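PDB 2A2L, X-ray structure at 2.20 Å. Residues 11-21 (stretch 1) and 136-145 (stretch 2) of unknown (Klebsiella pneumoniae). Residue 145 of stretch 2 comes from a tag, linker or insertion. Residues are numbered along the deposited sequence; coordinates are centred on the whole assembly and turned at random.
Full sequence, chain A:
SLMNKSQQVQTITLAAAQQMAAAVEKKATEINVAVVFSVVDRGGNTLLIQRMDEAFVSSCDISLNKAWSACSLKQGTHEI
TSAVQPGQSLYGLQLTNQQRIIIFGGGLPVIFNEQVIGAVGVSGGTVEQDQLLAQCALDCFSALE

Stretch 1 11-21: TITLAAAQQMA
Stretch 2, residues 136-145: CALDCFSALE

Stretch 1 leaves a strand at Thr11 and Ile12, turns at Thr13, and runs as a helix from Leu14 to Ala21 and beyond. Thr13 is the N-cap: its chi1 is p (57°), and Ala16 N donates to Thr13 OG1 at 3.3 Å. Stretch 2 enters in a helix that begins earlier in the chain, and Leu144 lies beyond it.

The two helix axes approach to 8.9 Å, and their N-to-C directions differ by 129°. They therefore cross obliquely, with a partly antiparallel sense. The closest backbone register is Met20 CA to Ala137 CA, 4.8 Å. No hydrogen bond joins the stretches; the contact is mainly apolar and buries 364 Å², both sides summed.

Cys136, chi1 t, points sideways and makes no contact with stretch 1. Ala137 follows, and its small side chain lies beside Met20: Met20 CE is 3.9 Å from Ala137 CB. The same methyl reaches 3.0 Å from Ala137 O, a tight approach to a carbonyl already accepting from Phe141 N at 2.9 Å. Leu138 (m, t) starts away from stretch 1, but its end comes nearer, with Leu138 CD2 4.1 Å from Met20 CE.

Cys140 points toward stretch 1 with chi1 t. Its thiol rests against the helix backbone and a side chain: Cys140 SG is 3.8 Å from both Gln19 O and Met20 N, and 4.2 Å from Met20 CG. Met20 N is already bonded to Ala16 O at 3.1 Å.

Phe141 has chi1 t and chi2 75°. Ile12, t at both chi angles, sends Ile12 CD1 to 3.8 Å from Phe141 CD1. Ala16 CB lies at the ring edge, near its plane, 4.2 Å from Phe141 CD1. Met20 CE packs 3.4 Å from Phe141 CB. Met20 has chi angles of -39° (m), 158° (t) and 93°. Its side chain is a knob in a hole formed by Ala137, Leu138, Cys140 and Phe141. Met20 as a residue has the largest area covered by the other stretch, 101 Å².

Ser142, chi1 p, and Ala143 are exposed and touch nothing in stretch 1. Leu144 N bonds to Phe141 O at 3.0 Å. With phi/psi of -49/138, Leu144 departs from helical geometry. Its side chain (-85°, 150°) points back toward stretch 1. Leu144 CD1 is 4.4 Å from Ala16 CB, and Leu144 CD2 is 3.9 Å from Gln19 CG, the aliphatic part of an exposed residue (m, m). Glu145, from the expression tag, ends the chain without touching stretch 1, at phi 72°.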

# COMPACT_ATOMS: atom_id res chain seq x y z
N THR A 11 -12.01 5.60 -28.39
CA THR A 11 -11.70 6.22 -27.12
C THR A 11 -12.20 7.68 -27.10
O THR A 11 -12.16 8.37 -28.12
CB THR A 11 -10.17 6.08 -26.78
OG1 THR A 11 -9.93 6.40 -25.39
CG2 THR A 11 -9.30 6.96 -27.68
N ILE A 12 -12.69 8.14 -25.96
CA ILE A 12 -13.00 9.57 -25.80
C ILE A 12 -11.69 10.39 -25.72
O ILE A 12 -10.62 9.85 -25.41
CB ILE A 12 -14.00 9.85 -24.60
CG1 ILE A 12 -14.59 11.27 -24.68
CG2 ILE A 12 -13.36 9.58 -23.24
CD1 ILE A 12 -15.89 11.50 -23.87
N THR A 13 -11.80 11.68 -26.03
CA THR A 13 -10.66 12.56 -26.16
C THR A 13 -10.63 13.61 -25.05
O THR A 13 -11.61 13.81 -24.33
CB THR A 13 -10.69 13.31 -27.52
OG1 THR A 13 -11.93 14.03 -27.64
CG2 THR A 13 -10.53 12.33 -28.70
N LEU A 14 -9.49 14.27 -24.91
CA LEU A 14 -9.38 15.43 -24.07
C LEU A 14 -10.31 16.55 -24.54
O LEU A 14 -11.01 17.18 -23.74
CB LEU A 14 -7.92 15.89 -24.04
CG LEU A 14 -7.61 17.19 -23.30
CD1 LEU A 14 -8.14 17.12 -21.88
CD2 LEU A 14 -6.11 17.41 -23.31
N ALA A 15 -10.33 16.81 -25.84
CA ALA A 15 -11.24 17.79 -26.41
C ALA A 15 -12.64 17.69 -25.79
O ALA A 15 -13.10 18.63 -25.16
CB ALA A 15 -11.32 17.61 -27.92
N ALA A 16 -13.26 16.52 -25.96
CA ALA A 16 -14.59 16.20 -25.43
C ALA A 16 -14.69 16.26 -23.90
O ALA A 16 -15.65 16.81 -23.36
CB ALA A 16 -15.01 14.82 -25.91
N ALA A 17 -13.69 15.70 -23.23
CA ALA A 17 -13.52 15.83 -21.77
C ALA A 17 -13.59 17.28 -21.34
O ALA A 17 -14.29 17.61 -20.39
CB ALA A 17 -12.21 15.20 -21.32
N GLN A 18 -12.84 18.13 -22.03
CA GLN A 18 -12.73 19.53 -21.66
C GLN A 18 -14.07 20.26 -21.74
O GLN A 18 -14.39 21.08 -20.89
CB GLN A 18 -11.73 20.23 -22.55
CG GLN A 18 -10.34 20.21 -22.01
CD GLN A 18 -9.34 20.56 -23.08
OE1 GLN A 18 -9.65 20.51 -24.27
NE2 GLN A 18 -8.14 20.92 -22.66
N GLN A 19 -14.85 19.92 -22.76
CA GLN A 19 -16.14 20.52 -23.00
C GLN A 19 -17.17 20.11 -21.96
O GLN A 19 -17.88 20.96 -21.43
CB GLN A 19 -16.62 20.19 -24.41
CG GLN A 19 -15.72 20.71 -25.53
CD GLN A 19 -15.44 22.23 -25.46
OE1 GLN A 19 -16.35 23.06 -25.61
NE2 GLN A 19 -14.18 22.58 -25.23
N MET A 20 -17.24 18.81 -21.66
CA MET A 20 -18.10 18.31 -20.56
C MET A 20 -17.72 18.81 -19.17
O MET A 20 -18.55 18.85 -18.27
CB MET A 20 -18.16 16.79 -20.52
CG MET A 20 -18.22 16.09 -21.86
SD MET A 20 -17.65 14.38 -21.68
CE MET A 20 -19.18 13.65 -21.41
N ALA A 21 -16.46 19.20 -18.99
CA ALA A 21 -16.06 19.88 -17.77
C ALA A 21 -16.79 21.20 -17.61
O ALA A 21 -17.14 21.59 -16.48
CB ALA A 21 -14.54 20.07 -17.74
N CYS A 136 -25.67 15.13 -17.25
CA CYS A 136 -25.42 16.45 -17.79
C CYS A 136 -24.17 16.50 -18.66
O CYS A 136 -24.20 17.09 -19.72
CB CYS A 136 -25.30 17.40 -16.60
SG CYS A 136 -24.59 19.04 -16.88
N ALA A 137 -23.08 15.88 -18.22
CA ALA A 137 -21.87 15.72 -19.03
C ALA A 137 -22.12 14.89 -20.30
O ALA A 137 -21.69 15.27 -21.39
CB ALA A 137 -20.75 15.10 -18.20
N LEU A 138 -22.81 13.76 -20.15
CA LEU A 138 -23.16 12.89 -21.27
C LEU A 138 -24.01 13.63 -22.31
O LEU A 138 -23.75 13.57 -23.50
CB LEU A 138 -23.87 11.62 -20.77
CG LEU A 138 -23.15 10.75 -19.72
CD1 LEU A 138 -23.69 9.36 -19.77
CD2 LEU A 138 -21.66 10.68 -19.93
N ASP A 139 -25.02 14.35 -21.83
CA ASP A 139 -25.88 15.17 -22.67
C ASP A 139 -25.12 16.25 -23.45
O ASP A 139 -25.53 16.62 -24.56
CB ASP A 139 -26.96 15.83 -21.82
CG ASP A 139 -28.16 14.94 -21.62
OD1 ASP A 139 -28.29 13.95 -22.37
OD2 ASP A 139 -28.98 15.24 -20.73
N CYS A 140 -24.05 16.77 -22.85
CA CYS A 140 -23.14 17.69 -23.55
C CYS A 140 -22.39 16.91 -24.63
O CYS A 140 -22.32 17.35 -25.79
CB CYS A 140 -22.18 18.36 -22.55
SG CYS A 140 -20.66 19.16 -23.22
N PHE A 141 -21.87 15.74 -24.25
CA PHE A 141 -21.05 14.95 -25.16
C PHE A 141 -21.81 14.71 -26.46
O PHE A 141 -21.32 15.05 -27.53
CB PHE A 141 -20.63 13.61 -24.54
CG PHE A 141 -20.03 12.63 -25.53
CD1 PHE A 141 -18.74 12.82 -26.01
CD2 PHE A 141 -20.76 11.54 -25.98
CE1 PHE A 141 -18.19 11.93 -26.92
CE2 PHE A 141 -20.22 10.66 -26.91
CZ PHE A 141 -18.93 10.85 -27.37
N SER A 142 -23.01 14.15 -26.34
CA SER A 142 -23.73 13.65 -27.51
C SER A 142 -24.10 14.77 -28.47
O SER A 142 -24.32 14.52 -29.65
CB SER A 142 -24.97 12.87 -27.09
OG SER A 142 -25.69 13.53 -26.07
N ALA A 143 -24.12 16.00 -27.95
CA ALA A 143 -24.46 17.20 -28.72
C ALA A 143 -23.31 17.71 -29.61
O ALA A 143 -23.55 18.25 -30.70
CB ALA A 143 -24.93 18.32 -27.78
N LEU A 144 -22.08 17.53 -29.12
CA LEU A 144 -20.86 17.99 -29.79
C LEU A 144 -20.73 17.63 -31.28
O LEU A 144 -21.07 16.52 -31.69
CB LEU A 144 -19.62 17.48 -29.02
CG LEU A 144 -19.15 18.31 -27.83
CD1 LEU A 144 -18.49 17.45 -26.77
CD2 LEU A 144 -18.22 19.40 -28.29
N GLU A 145 -20.26 18.61 -32.07
CA GLU A 145 -19.59 18.41 -33.38
C GLU A 145 -20.44 17.98 -34.58
O GLU A 145 -20.17 18.42 -35.70
CB GLU A 145 -18.34 17.54 -33.28
CG GLU A 145 -18.50 16.14 -33.93
CD GLU A 145 -17.18 15.42 -34.10
OE1 GLU A 145 -16.81 15.12 -35.25
OE2 GLU A 145 -16.51 15.18 -33.07
OXT GLU A 145 -21.40 17.20 -34.49